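Local coordinates for protein bifunctional dTDP-4-dehydrorhamnose 3,5-epimerase/dTDP-4-dehydrorhamnose reductase (Arabidopsis thaliana, PDB 4QQR) that catalyses the 3,5-epimerisation of dTDP-4-keto-6-deoxyglucose and the NADPH-dependent 4-reduction of the product, giving dTDP-L-rhamnose, at residues V59-V64 / K104-I109; E85-N90 / G141-K146; T96-C101 / K156-V161; M197-E202 / E284-F289; D201-I206 / F221-V226. One frame throughout, in Å; residues are numbered along the deposited sequence.

Overall arrangement
All five contacts belong to one chain built round a six-stranded parallel Rossmann sheet. Contact 1 pairs strands 63-66 and 107-113 inside it. Contact 3 lays helix 80-103 on the turn leading into strand 161-166; the centres of contacts 1 and 3 are about 11 Å apart, and the two touch. Contact 2 uses the same helix, with the centres of contacts 2 and 3 about 19 Å apart, and like contact 3 reaches the second subunit. The segments of contacts 1, 2 and 3 alternate along the chain. Contacts 4 and 5, with centres about 7 Å apart, follow and share D201 and E202: contact 4 joins helix 200-212 to helix 282-291, contact 5 to the loop after edge strand 217-220.

Contact 1 of 5, residues V59-V64 / K104-I109; sequences VKPSHV and KGLVLI
V64 contributes the most buried surface here, its two methyl groups meeting two leucines: CG1 packs on CD1 of L108 at 3.8 Å, while CG2 faces CG of L106. CG1 reaches L108 because it is anti to the backbone N (chi1 173°). A beta-branched valine fits a strand, keeping its bulk close to the backbone. Both backbone polar atoms of V64 are bonded across the contact: N donates to V107 O at 3.0 Å, and O accepts from I109 N at 2.9 Å with an N-H...O angle of 165°. That is the pattern of neighbouring parallel strands, and with helix 80-103 connecting them along the chain, 63-66 and 107-113 form a beta-alpha-beta crossover of the Rossmann fold. C101, L97 and A98 of that helix cover the V64 and L108 side chains. L106 crosses P61 at about a right angle, its CD2 4.2 Å from CG of the proline ring, and its CD1 rests against the carbonyl oxygens of P61 and S62. V107, whose side chain points to the other face with H63, binds through its N a water that also donates to S62 O, joining the two backbones beside S62.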
# COMPACT_ATOMS: atom_id res chain seq x y z
N VAL A 59 -28.02 -1.82 6.67
CA VAL A 59 -28.09 -3.29 6.84
C VAL A 59 -27.96 -3.73 8.30
O VAL A 59 -28.48 -4.79 8.69
CB VAL A 59 -26.99 -3.99 6.01
CG1 VAL A 59 -27.06 -5.52 6.16
CG2 VAL A 59 -27.12 -3.61 4.56
N LYS A 60 -27.29 -2.91 9.10
CA LYS A 60 -26.96 -3.25 10.48
C LYS A 60 -26.40 -4.67 10.56
O LYS A 60 -26.92 -5.52 11.31
CB LYS A 60 -28.20 -3.09 11.36
CG LYS A 60 -28.79 -1.69 11.38
CD LYS A 60 -30.31 -1.72 11.56
CE LYS A 60 -31.00 -0.60 10.76
NZ LYS A 60 -31.81 0.31 11.62
N PRO A 61 -25.32 -4.95 9.80
CA PRO A 61 -24.84 -6.33 9.66
C PRO A 61 -24.18 -6.82 10.94
O PRO A 61 -23.74 -6.01 11.74
CB PRO A 61 -23.78 -6.22 8.56
CG PRO A 61 -23.22 -4.83 8.77
CD PRO A 61 -24.40 -3.98 9.19
N SER A 62 -24.12 -8.13 11.12
CA SER A 62 -23.38 -8.70 12.24
C SER A 62 -21.93 -8.96 11.82
O SER A 62 -21.02 -8.95 12.67
CB SER A 62 -24.03 -10.01 12.71
OG SER A 62 -23.94 -11.01 11.72
N HIS A 63 -21.72 -9.21 10.53
CA HIS A 63 -20.39 -9.46 9.96
C HIS A 63 -20.38 -8.93 8.52
O HIS A 63 -21.44 -8.71 7.93
CB HIS A 63 -20.03 -10.96 9.95
CG HIS A 63 -20.19 -11.66 11.27
ND1 HIS A 63 -21.42 -11.86 11.87
CD2 HIS A 63 -19.28 -12.25 12.08
CE1 HIS A 63 -21.26 -12.51 13.01
NE2 HIS A 63 -19.97 -12.76 13.16
N VAL A 64 -19.18 -8.75 7.96
CA VAL A 64 -19.00 -8.17 6.62
C VAL A 64 -18.05 -9.04 5.80
O VAL A 64 -17.07 -9.54 6.31
CB VAL A 64 -18.42 -6.71 6.68
CG1 VAL A 64 -18.07 -6.18 5.28
CG2 VAL A 64 -19.37 -5.77 7.39
N LYS A 104 -16.43 0.17 13.89
CA LYS A 104 -17.74 -0.31 14.31
C LYS A 104 -17.72 -1.66 15.04
O LYS A 104 -18.78 -2.19 15.39
CB LYS A 104 -18.74 -0.33 13.14
CG LYS A 104 -19.04 1.06 12.60
CD LYS A 104 -20.48 1.19 12.15
CE LYS A 104 -20.89 2.66 11.92
NZ LYS A 104 -22.35 2.79 11.59
N GLY A 105 -16.53 -2.19 15.28
CA GLY A 105 -16.40 -3.47 15.95
C GLY A 105 -16.73 -4.67 15.07
O GLY A 105 -16.79 -5.80 15.53
N LEU A 106 -16.94 -4.41 13.78
CA LEU A 106 -17.37 -5.45 12.84
C LEU A 106 -16.21 -6.28 12.28
O LEU A 106 -15.20 -5.74 11.78
CB LEU A 106 -18.17 -4.82 11.68
CG LEU A 106 -19.72 -4.82 11.58
CD1 LEU A 106 -20.42 -5.50 12.76
CD2 LEU A 106 -20.27 -3.39 11.34
N VAL A 107 -16.37 -7.61 12.36
CA VAL A 107 -15.45 -8.55 11.70
C VAL A 107 -15.62 -8.53 10.17
O VAL A 107 -16.72 -8.54 9.63
CB VAL A 107 -15.63 -9.98 12.21
CG1 VAL A 107 -14.74 -10.94 11.42
CG2 VAL A 107 -15.31 -10.06 13.71
N LEU A 108 -14.49 -8.48 9.49
CA LEU A 108 -14.46 -8.39 8.06
C LEU A 108 -13.70 -9.60 7.53
O LEU A 108 -12.52 -9.80 7.82
CB LEU A 108 -13.75 -7.10 7.66
CG LEU A 108 -13.24 -7.03 6.23
CD1 LEU A 108 -14.43 -7.13 5.29
CD2 LEU A 108 -12.50 -5.74 6.04
N ILE A 109 -14.39 -10.42 6.75
CA ILE A 109 -13.76 -11.55 6.08
C ILE A 109 -13.25 -11.06 4.74
O ILE A 109 -14.03 -10.79 3.83
CB ILE A 109 -14.76 -12.67 5.85
CG1 ILE A 109 -15.34 -13.13 7.19
CG2 ILE A 109 -14.09 -13.81 5.10
CD1 ILE A 109 -14.32 -13.75 8.16
O HOH W 1 -18.56 -8.82 14.05

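Contact 2 of 5, residues E85-N90 / G141-K146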
# COMPACT_ATOMS: atom_id res chain seq x y z
N GLU A 85 -6.78 1.45 -11.39
CA GLU A 85 -8.09 0.89 -11.11
C GLU A 85 -8.03 -0.14 -9.98
O GLU A 85 -8.93 -0.22 -9.17
CB GLU A 85 -8.73 0.31 -12.38
N THR A 86 -6.95 -0.92 -9.90
CA THR A 86 -6.86 -1.90 -8.82
C THR A 86 -6.45 -1.24 -7.50
O THR A 86 -6.77 -1.73 -6.42
CB THR A 86 -5.89 -3.04 -9.16
OG1 THR A 86 -5.84 -3.23 -10.57
CG2 THR A 86 -6.35 -4.34 -8.50
N ILE A 87 -5.74 -0.13 -7.60
CA ILE A 87 -5.30 0.59 -6.41
C ILE A 87 -6.49 1.25 -5.72
O ILE A 87 -6.56 1.30 -4.49
CB ILE A 87 -4.26 1.67 -6.75
CG1 ILE A 87 -2.92 1.02 -7.11
CG2 ILE A 87 -4.08 2.62 -5.58
CD1 ILE A 87 -1.88 2.00 -7.60
N ARG A 88 -7.43 1.75 -6.52
CA ARG A 88 -8.60 2.43 -5.99
C ARG A 88 -9.53 1.47 -5.25
O ARG A 88 -10.09 1.81 -4.21
CB ARG A 88 -9.36 3.13 -7.11
CG ARG A 88 -10.65 3.80 -6.67
CD ARG A 88 -11.60 3.97 -7.84
NE ARG A 88 -10.95 3.71 -9.12
CZ ARG A 88 -11.11 4.44 -10.21
NH1 ARG A 88 -11.91 5.50 -10.19
NH2 ARG A 88 -10.47 4.12 -11.33
N THR A 89 -9.70 0.27 -5.79
CA THR A 89 -10.58 -0.71 -5.19
C THR A 89 -9.89 -1.70 -4.25
O THR A 89 -10.43 -2.00 -3.19
CB THR A 89 -11.48 -1.44 -6.24
OG1 THR A 89 -11.93 -2.70 -5.71
CG2 THR A 89 -10.73 -1.73 -7.49
N ASN A 90 -8.71 -2.20 -4.61
CA ASN A 90 -8.07 -3.25 -3.81
C ASN A 90 -7.16 -2.71 -2.72
O ASN A 90 -6.85 -3.40 -1.75
CB ASN A 90 -7.26 -4.21 -4.69
CG ASN A 90 -8.14 -5.08 -5.57
OD1 ASN A 90 -9.28 -4.73 -5.90
ND2 ASN A 90 -7.61 -6.24 -5.96
N GLY A 141 7.60 -9.38 -7.86
CA GLY A 141 8.10 -8.69 -9.03
C GLY A 141 6.96 -7.93 -9.66
O GLY A 141 7.01 -6.70 -9.76
N SER A 142 5.92 -8.65 -10.06
CA SER A 142 4.81 -8.05 -10.82
C SER A 142 3.95 -7.10 -9.97
O SER A 142 3.85 -7.23 -8.74
CB SER A 142 3.95 -9.13 -11.49
OG SER A 142 2.89 -9.57 -10.65
N PHE A 143 3.32 -6.13 -10.64
CA PHE A 143 2.47 -5.14 -9.97
C PHE A 143 1.37 -5.74 -9.10
O PHE A 143 1.23 -5.39 -7.92
CB PHE A 143 1.84 -4.20 -10.99
CG PHE A 143 0.73 -3.36 -10.43
CD1 PHE A 143 1.01 -2.18 -9.73
CD2 PHE A 143 -0.61 -3.74 -10.59
CE1 PHE A 143 -0.01 -1.41 -9.21
CE2 PHE A 143 -1.64 -2.97 -10.08
CZ PHE A 143 -1.34 -1.80 -9.38
N TYR A 144 0.57 -6.61 -9.69
CA TYR A 144 -0.52 -7.23 -8.96
C TYR A 144 0.01 -7.86 -7.67
O TYR A 144 -0.53 -7.65 -6.59
CB TYR A 144 -1.26 -8.26 -9.82
CG TYR A 144 -2.54 -8.70 -9.16
CD1 TYR A 144 -3.62 -7.84 -9.08
CD2 TYR A 144 -2.66 -9.96 -8.57
CE1 TYR A 144 -4.78 -8.21 -8.46
CE2 TYR A 144 -3.82 -10.34 -7.94
CZ TYR A 144 -4.88 -9.46 -7.88
OH TYR A 144 -6.06 -9.82 -7.27
N SER A 145 1.10 -8.60 -7.80
CA SER A 145 1.71 -9.32 -6.68
C SER A 145 2.22 -8.40 -5.56
O SER A 145 2.01 -8.66 -4.38
CB SER A 145 2.86 -10.17 -7.19
OG SER A 145 2.83 -11.41 -6.53
N LYS A 146 2.92 -7.34 -5.95
CA LYS A 146 3.47 -6.42 -4.98
C LYS A 146 2.31 -5.72 -4.26
O LYS A 146 2.33 -5.54 -3.04
CB LYS A 146 4.38 -5.41 -5.67
CG LYS A 146 5.50 -4.85 -4.80
CD LYS A 146 6.37 -3.87 -5.58
CE LYS A 146 6.60 -4.34 -7.02
NZ LYS A 146 8.04 -4.43 -7.36
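T86 turns toward the second helix, and its CG2 methyl meets the edge of the Y144 ring, 4.2 Å from CE1. The two side chains cross at about a right angle, and the threonine hydroxyl is used elsewhere, bonding to H82 O one turn back in its own helix. A small beta-branched residue suits this place, offering a methyl to the ring while its OG1 is satisfied by the helix. I87 comes next: its CG1 lies in the plane of the F143 ring, 3.9 Å from CZ, so aliphatic chain meets aromatic edge rather than face. F143 has its CG anti to the backbone N (chi1 167°), on the side of the first helix. One turn on from T86, N90 points its side chain toward Y144. The second helix is opened by S142 as N-cap, with a weak bond of 3.5 Å from S145 N to S142 OG. Y144 begins the Tyr-X-X-X-Lys signature of short-chain dehydrogenases/reductases and lies close to V70, probably part of the NADPH site. W78 meets the F143 ring, and P74 touches Y144. Helices 80-103 and 143-155 thus stand side by side, the first preceding strand 107-113 and the second strand 161-166, with Y158 and N157 of the second subunit packed on I87 and F143.

Contact 3 of 5, residues T96-C101 / K156-V161; sequences TLADIC and KNYENV. With ZN (zinc ion), chain D.
Y158 holds CG anti to its carbonyl carbon (chi1 -59°), on the side of A98, while N160 puts CG between its backbone N and carbonyl carbon (chi1 67°), directed at the helix. The methyl of A98 lies over one face of the Y158 ring, CB 4.0 Å from the centroid and 17° off the normal, a CH-pi contact. The same CB touches CG2 of V161 at 3.8 Å; alanine is small enough to let the turn come this near the helix. D99 OD2 sits at the ring edge, in its plane, 3.9 Å from Y158 CE1. That carboxylate forms salt bridges with R49 and with R88 of the second subunit. N160 ND2 packs 3.4 Å from C101 CB, but its hydrogen bond goes to L106 O. The type I turn from Y158 to V161 is closed by V161 N donating to Y158 O at 3.0 Å. An alanine at Y158 would keep CB, but losing the ring would probably open a gap over the A98 methyl and leave I87 of the second subunit without its packing partner. E159 OE2 binds a zinc ion at 2.5 Å, shared with E80 of the second subunit. The turn follows helix 143-155, leads into strand 161-166 and packs on helix 80-103, with L108 of strand 107-113 touching both A98 and V161.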
# COMPACT_ATOMS: atom_id res chain seq x y z
N THR A 96 -10.25 1.33 3.31
CA THR A 96 -11.40 2.11 3.79
C THR A 96 -12.46 1.23 4.44
O THR A 96 -12.98 1.55 5.51
CB THR A 96 -12.06 2.95 2.67
OG1 THR A 96 -11.19 4.04 2.33
CG2 THR A 96 -13.38 3.52 3.13
N LEU A 97 -12.76 0.10 3.79
CA LEU A 97 -13.72 -0.88 4.34
C LEU A 97 -13.24 -1.47 5.67
O LEU A 97 -14.01 -1.56 6.61
CB LEU A 97 -14.03 -1.99 3.32
CG LEU A 97 -14.99 -3.09 3.80
CD1 LEU A 97 -16.40 -2.58 3.99
CD2 LEU A 97 -15.00 -4.23 2.84
N ALA A 98 -11.97 -1.85 5.74
CA ALA A 98 -11.41 -2.40 6.99
C ALA A 98 -11.53 -1.41 8.14
O ALA A 98 -11.79 -1.78 9.27
CB ALA A 98 -9.96 -2.77 6.78
N ASP A 99 -11.32 -0.14 7.83
CA ASP A 99 -11.29 0.95 8.79
C ASP A 99 -12.65 1.13 9.45
O ASP A 99 -12.77 1.13 10.67
CB ASP A 99 -10.90 2.24 8.06
CG ASP A 99 -10.50 3.34 9.01
OD1 ASP A 99 -11.36 4.18 9.34
OD2 ASP A 99 -9.33 3.34 9.43
N ILE A 100 -13.65 1.31 8.59
CA ILE A 100 -15.03 1.48 9.00
C ILE A 100 -15.52 0.28 9.81
O ILE A 100 -16.20 0.44 10.84
CB ILE A 100 -15.91 1.76 7.75
CG1 ILE A 100 -15.53 3.10 7.12
CG2 ILE A 100 -17.39 1.72 8.10
CD1 ILE A 100 -16.18 3.35 5.77
N CYS A 101 -15.18 -0.94 9.37
CA CYS A 101 -15.54 -2.12 10.13
C CYS A 101 -14.84 -2.13 11.51
O CYS A 101 -15.45 -2.49 12.52
CB CYS A 101 -15.24 -3.40 9.35
SG CYS A 101 -16.22 -3.65 7.85
N LYS A 156 -2.73 -6.34 8.46
CA LYS A 156 -2.22 -6.90 9.72
C LYS A 156 -2.48 -5.95 10.90
O LYS A 156 -2.53 -6.39 12.06
CB LYS A 156 -0.70 -7.17 9.66
CG LYS A 156 -0.24 -8.46 8.97
CD LYS A 156 1.29 -8.61 9.12
CE LYS A 156 1.87 -9.84 8.43
NZ LYS A 156 2.10 -10.99 9.38
N ASN A 157 -2.61 -4.65 10.60
CA ASN A 157 -2.83 -3.64 11.63
C ASN A 157 -4.29 -3.50 12.04
O ASN A 157 -4.58 -2.82 13.03
CB ASN A 157 -2.30 -2.28 11.18
CG ASN A 157 -0.83 -2.31 10.80
OD1 ASN A 157 0.03 -2.54 11.65
ND2 ASN A 157 -0.54 -2.06 9.53
N TYR A 158 -5.20 -4.14 11.29
CA TYR A 158 -6.63 -4.14 11.63
C TYR A 158 -7.04 -5.45 12.29
O TYR A 158 -7.32 -6.42 11.62
CB TYR A 158 -7.52 -3.91 10.41
CG TYR A 158 -7.26 -2.61 9.70
CD1 TYR A 158 -8.10 -1.52 9.88
CD2 TYR A 158 -6.16 -2.46 8.87
CE1 TYR A 158 -7.86 -0.32 9.24
CE2 TYR A 158 -5.90 -1.26 8.23
CZ TYR A 158 -6.75 -0.20 8.42
OH TYR A 158 -6.49 0.99 7.78
N GLU A 159 -7.11 -5.45 13.62
CA GLU A 159 -7.36 -6.66 14.39
C GLU A 159 -8.70 -7.33 14.14
O GLU A 159 -8.94 -8.43 14.64
CB GLU A 159 -7.25 -6.36 15.89
CG GLU A 159 -8.56 -5.91 16.49
CD GLU A 159 -8.40 -4.79 17.50
OE1 GLU A 159 -7.50 -4.88 18.37
OE2 GLU A 159 -9.18 -3.82 17.40
N ASN A 160 -9.58 -6.65 13.41
CA ASN A 160 -10.93 -7.17 13.15
C ASN A 160 -11.02 -7.89 11.80
O ASN A 160 -12.03 -8.49 11.46
CB ASN A 160 -11.90 -6.01 13.15
CG ASN A 160 -11.67 -5.08 11.98
OD1 ASN A 160 -10.52 -4.74 11.66
ND2 ASN A 160 -12.75 -4.70 11.30
N VAL A 161 -9.95 -7.80 11.02
CA VAL A 161 -9.94 -8.32 9.67
C VAL A 161 -9.37 -9.73 9.64
O VAL A 161 -8.39 -10.05 10.32
CB VAL A 161 -9.10 -7.40 8.75
CG1 VAL A 161 -8.92 -8.00 7.36
CG2 VAL A 161 -9.75 -6.06 8.66
ZN ZN D . -8.34 -2.33 19.22

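Contact 4 of 5, residues M197-E202 / E284-F289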
# COMPACT_ATOMS: atom_id res chain seq x y z
N MET A 197 -4.03 -25.30 -3.81
CA MET A 197 -5.23 -24.84 -4.51
C MET A 197 -6.41 -24.82 -3.56
O MET A 197 -6.39 -25.48 -2.52
CB MET A 197 -5.56 -25.75 -5.72
CG MET A 197 -4.39 -26.06 -6.66
SD MET A 197 -4.94 -26.47 -8.33
CE MET A 197 -3.37 -26.61 -9.18
N THR A 198 -7.43 -24.06 -3.93
CA THR A 198 -8.59 -23.84 -3.08
C THR A 198 -9.84 -24.49 -3.68
O THR A 198 -10.25 -24.14 -4.79
CB THR A 198 -8.85 -22.31 -2.89
OG1 THR A 198 -7.67 -21.69 -2.36
CG2 THR A 198 -10.02 -22.05 -1.97
N ILE A 199 -10.47 -25.42 -2.97
CA ILE A 199 -11.75 -25.97 -3.44
C ILE A 199 -12.90 -25.15 -2.88
O ILE A 199 -13.32 -25.36 -1.74
CB ILE A 199 -11.95 -27.42 -3.01
CG1 ILE A 199 -10.76 -28.28 -3.43
CG2 ILE A 199 -13.23 -27.94 -3.63
CD1 ILE A 199 -10.51 -28.25 -4.90
N LEU A 200 -13.39 -24.19 -3.66
CA LEU A 200 -14.42 -23.25 -3.18
C LEU A 200 -15.65 -23.93 -2.57
O LEU A 200 -16.20 -23.44 -1.60
CB LEU A 200 -14.87 -22.31 -4.29
CG LEU A 200 -13.82 -21.38 -4.89
CD1 LEU A 200 -14.42 -20.55 -6.01
CD2 LEU A 200 -13.20 -20.49 -3.80
N ASP A 201 -16.06 -25.06 -3.14
CA ASP A 201 -17.24 -25.78 -2.66
C ASP A 201 -17.08 -26.25 -1.22
O ASP A 201 -18.05 -26.25 -0.46
CB ASP A 201 -17.53 -26.98 -3.57
CG ASP A 201 -18.02 -26.58 -4.93
OD1 ASP A 201 -19.22 -26.80 -5.22
OD2 ASP A 201 -17.22 -26.02 -5.72
N GLU A 202 -15.87 -26.69 -0.86
CA GLU A 202 -15.58 -27.05 0.53
C GLU A 202 -15.19 -25.84 1.40
O GLU A 202 -15.67 -25.70 2.52
CB GLU A 202 -14.48 -28.10 0.60
CG GLU A 202 -14.11 -28.48 2.02
CD GLU A 202 -12.95 -29.46 2.08
OE1 GLU A 202 -12.26 -29.61 1.04
OE2 GLU A 202 -12.72 -30.08 3.14
N GLU A 284 -8.46 -35.66 -2.31
CA GLU A 284 -9.73 -36.21 -1.84
C GLU A 284 -10.85 -35.17 -1.97
O GLU A 284 -11.99 -35.53 -2.28
CB GLU A 284 -9.64 -36.79 -0.41
CG GLU A 284 -8.81 -35.98 0.61
CD GLU A 284 -9.12 -36.34 2.09
OE1 GLU A 284 -9.63 -37.46 2.34
OE2 GLU A 284 -8.86 -35.50 2.99
N SER A 285 -10.52 -33.90 -1.78
CA SER A 285 -11.51 -32.82 -1.88
C SER A 285 -11.94 -32.62 -3.32
O SER A 285 -13.12 -32.41 -3.60
CB SER A 285 -10.96 -31.52 -1.29
OG SER A 285 -11.93 -30.49 -1.28
N LEU A 286 -10.97 -32.67 -4.24
CA LEU A 286 -11.26 -32.71 -5.67
C LEU A 286 -12.21 -33.86 -6.04
O LEU A 286 -13.22 -33.63 -6.70
CB LEU A 286 -9.97 -32.81 -6.48
CG LEU A 286 -9.17 -31.53 -6.67
CD1 LEU A 286 -7.76 -31.84 -7.10
CD2 LEU A 286 -9.86 -30.65 -7.70
N ILE A 287 -11.88 -35.08 -5.61
CA ILE A 287 -12.72 -36.24 -5.91
C ILE A 287 -14.15 -36.06 -5.40
O ILE A 287 -15.12 -36.24 -6.15
CB ILE A 287 -12.16 -37.57 -5.31
CG1 ILE A 287 -10.90 -38.02 -6.07
CG2 ILE A 287 -13.21 -38.66 -5.34
CD1 ILE A 287 -11.03 -37.90 -7.58
N LYS A 288 -14.27 -35.70 -4.13
CA LYS A 288 -15.55 -35.67 -3.45
C LYS A 288 -16.43 -34.49 -3.85
O LYS A 288 -17.66 -34.64 -3.95
CB LYS A 288 -15.33 -35.68 -1.93
CG LYS A 288 -16.55 -35.26 -1.15
CD LYS A 288 -16.27 -35.18 0.34
CE LYS A 288 -17.58 -35.01 1.11
NZ LYS A 288 -18.58 -36.07 0.73
N PHE A 289 -15.83 -33.34 -4.08
CA PHE A 289 -16.61 -32.13 -4.31
C PHE A 289 -16.73 -31.76 -5.76
O PHE A 289 -17.69 -31.09 -6.16
CB PHE A 289 -16.02 -30.93 -3.56
CG PHE A 289 -16.17 -31.02 -2.07
CD1 PHE A 289 -17.34 -30.60 -1.46
CD2 PHE A 289 -15.14 -31.52 -1.29
CE1 PHE A 289 -17.48 -30.68 -0.09
CE2 PHE A 289 -15.27 -31.60 0.08
CZ PHE A 289 -16.43 -31.18 0.68
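E202 lays its aliphatic stem over one face of the F289 ring, a CH-pi contact with CB 3.7 Å from the centroid and 17° off the normal. With CG anti to the backbone N and the chain extended beyond it, the carboxylate reaches S285, whose OG donates to OE1 at 2.5 Å. Glutamate is long enough to cover the ring and still meet the serine hydroxyl. Beside this, I199 packs its CD1 on L286 CD2 at 3.7 Å. The other side is looser: D201, partly exposed, brings only its CB within 4.2 Å of F289 CD1 and spends its carboxylate on S172 N, while the exposed K288 lays its CG over the opposite ring face. An alanine at E202 would keep CB on the ring but would probably leave the S285 hydroxyl and the M280 amide without their acceptor. Although E202 is buried, the donors S285 and, weakly, N223 at OE1 and M280 N at OE2 would probably favour the charged carboxylate, which binds helix 200-212 to helix 282-291.

Contact 5 of 5, residues D201-I206 / F221-V226; sequences DELLPI and FTNPGV
L203 overlaps one face of the F221 ring with its CD1 methyl, 3.9 Å from the centroid and 19° off the normal, a CH-pi contact in which the methyl is offset toward the rim. The two side chains run past each other in opposite directions, and the leucine CB also comes near, 3.9 Å from F221 CE2. F221 has its CG anti to the backbone N (chi1 -151°), which sends CG toward helix 200-212. There I206 adds its CG2, 4.0 Å from F221 CE1. A large flat residue suits this place, since it can meet one leucine with its face and an isoleucine obliquely at the same end. The ring stands at the sheet edge of the Rossmann fold: F221 follows strand 217-220, one of the two outermost strands of this chain's parallel sheet, and the helix it meets, 200-212, precedes that strand. S207 and M210 of the same helix also touch it, and Y111, probably an NADPH-binding residue, lies close by. Further along the loop, N223 bonds through ND2 to M280 O and accepts at OD1 from I199 N, a pairing that suits asparagine, with its donor and acceptor on one short side chain. The same ND2 gives a weak bond, 2.8 Å with an angle of 129°, to E202 OE1, and the amide group lies beside CD2 of L203.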
# COMPACT_ATOMS: atom_id res chain seq x y z
N ASP A 201 -16.06 -25.06 -3.14
CA ASP A 201 -17.24 -25.78 -2.66
C ASP A 201 -17.08 -26.25 -1.22
O ASP A 201 -18.05 -26.25 -0.46
CB ASP A 201 -17.53 -26.98 -3.57
CG ASP A 201 -18.02 -26.58 -4.93
OD1 ASP A 201 -19.22 -26.80 -5.22
OD2 ASP A 201 -17.22 -26.02 -5.72
N GLU A 202 -15.87 -26.69 -0.86
CA GLU A 202 -15.58 -27.05 0.53
C GLU A 202 -15.19 -25.84 1.40
O GLU A 202 -15.67 -25.70 2.52
CB GLU A 202 -14.48 -28.10 0.60
CG GLU A 202 -14.11 -28.48 2.02
CD GLU A 202 -12.95 -29.46 2.08
OE1 GLU A 202 -12.26 -29.61 1.04
OE2 GLU A 202 -12.72 -30.08 3.14
N LEU A 203 -14.34 -24.97 0.85
CA LEU A 203 -13.71 -23.91 1.63
C LEU A 203 -14.61 -22.69 1.88
O LEU A 203 -14.54 -22.06 2.95
CB LEU A 203 -12.39 -23.48 0.98
CG LEU A 203 -11.09 -24.04 1.56
CD1 LEU A 203 -11.13 -23.94 3.08
CD2 LEU A 203 -10.89 -25.47 1.14
N LEU A 204 -15.45 -22.35 0.90
CA LEU A 204 -16.38 -21.24 1.09
C LEU A 204 -17.35 -21.42 2.26
O LEU A 204 -17.58 -20.49 3.03
CB LEU A 204 -17.11 -20.86 -0.20
CG LEU A 204 -16.25 -20.06 -1.16
CD1 LEU A 204 -17.07 -19.43 -2.28
CD2 LEU A 204 -15.49 -18.99 -0.39
N PRO A 205 -17.92 -22.62 2.41
CA PRO A 205 -18.70 -22.81 3.64
C PRO A 205 -17.91 -22.55 4.93
O PRO A 205 -18.41 -21.87 5.82
CB PRO A 205 -19.14 -24.28 3.53
CG PRO A 205 -19.26 -24.48 2.06
CD PRO A 205 -18.14 -23.71 1.45
N ILE A 206 -16.68 -23.08 5.00
CA ILE A 206 -15.79 -22.88 6.14
C ILE A 206 -15.55 -21.41 6.44
O ILE A 206 -15.49 -21.00 7.59
CB ILE A 206 -14.43 -23.60 5.89
CG1 ILE A 206 -14.58 -25.12 6.11
CG2 ILE A 206 -13.30 -22.99 6.75
CD1 ILE A 206 -13.48 -25.96 5.50
N PHE A 221 -5.53 -20.35 2.90
CA PHE A 221 -6.91 -20.78 2.66
C PHE A 221 -6.99 -21.66 1.40
O PHE A 221 -7.83 -21.46 0.53
CB PHE A 221 -7.85 -19.56 2.56
CG PHE A 221 -9.27 -19.85 2.99
CD1 PHE A 221 -9.54 -20.26 4.28
CD2 PHE A 221 -10.32 -19.74 2.10
CE1 PHE A 221 -10.83 -20.54 4.68
CE2 PHE A 221 -11.61 -20.02 2.51
CZ PHE A 221 -11.85 -20.42 3.80
N THR A 222 -6.08 -22.62 1.32
CA THR A 222 -6.07 -23.60 0.26
C THR A 222 -6.19 -24.91 0.99
O THR A 222 -5.97 -24.96 2.20
CB THR A 222 -4.75 -23.55 -0.51
OG1 THR A 222 -3.66 -23.42 0.41
CG2 THR A 222 -4.74 -22.36 -1.43
N ASN A 223 -6.60 -25.96 0.29
CA ASN A 223 -6.68 -27.29 0.88
C ASN A 223 -5.29 -27.79 1.17
O ASN A 223 -4.34 -27.39 0.49
CB ASN A 223 -7.38 -28.26 -0.07
CG ASN A 223 -8.84 -27.94 -0.25
OD1 ASN A 223 -9.18 -27.00 -0.97
ND2 ASN A 223 -9.71 -28.70 0.39
N PRO A 224 -5.15 -28.63 2.20
CA PRO A 224 -3.85 -29.24 2.51
C PRO A 224 -3.29 -30.02 1.32
O PRO A 224 -4.07 -30.58 0.55
CB PRO A 224 -4.18 -30.18 3.67
CG PRO A 224 -5.33 -29.52 4.37
CD PRO A 224 -6.13 -28.82 3.29
N GLY A 225 -1.97 -30.02 1.15
CA GLY A 225 -1.33 -30.72 0.05
C GLY A 225 -1.20 -29.94 -1.26
O GLY A 225 -1.60 -28.77 -1.35
N VAL A 226 -0.65 -30.60 -2.28
CA VAL A 226 -0.52 -30.00 -3.61
C VAL A 226 -0.98 -30.93 -4.74
O VAL A 226 -0.84 -32.15 -4.62
CB VAL A 226 0.94 -29.57 -3.86
CG1 VAL A 226 1.30 -28.38 -2.99
CG2 VAL A 226 1.89 -30.74 -3.59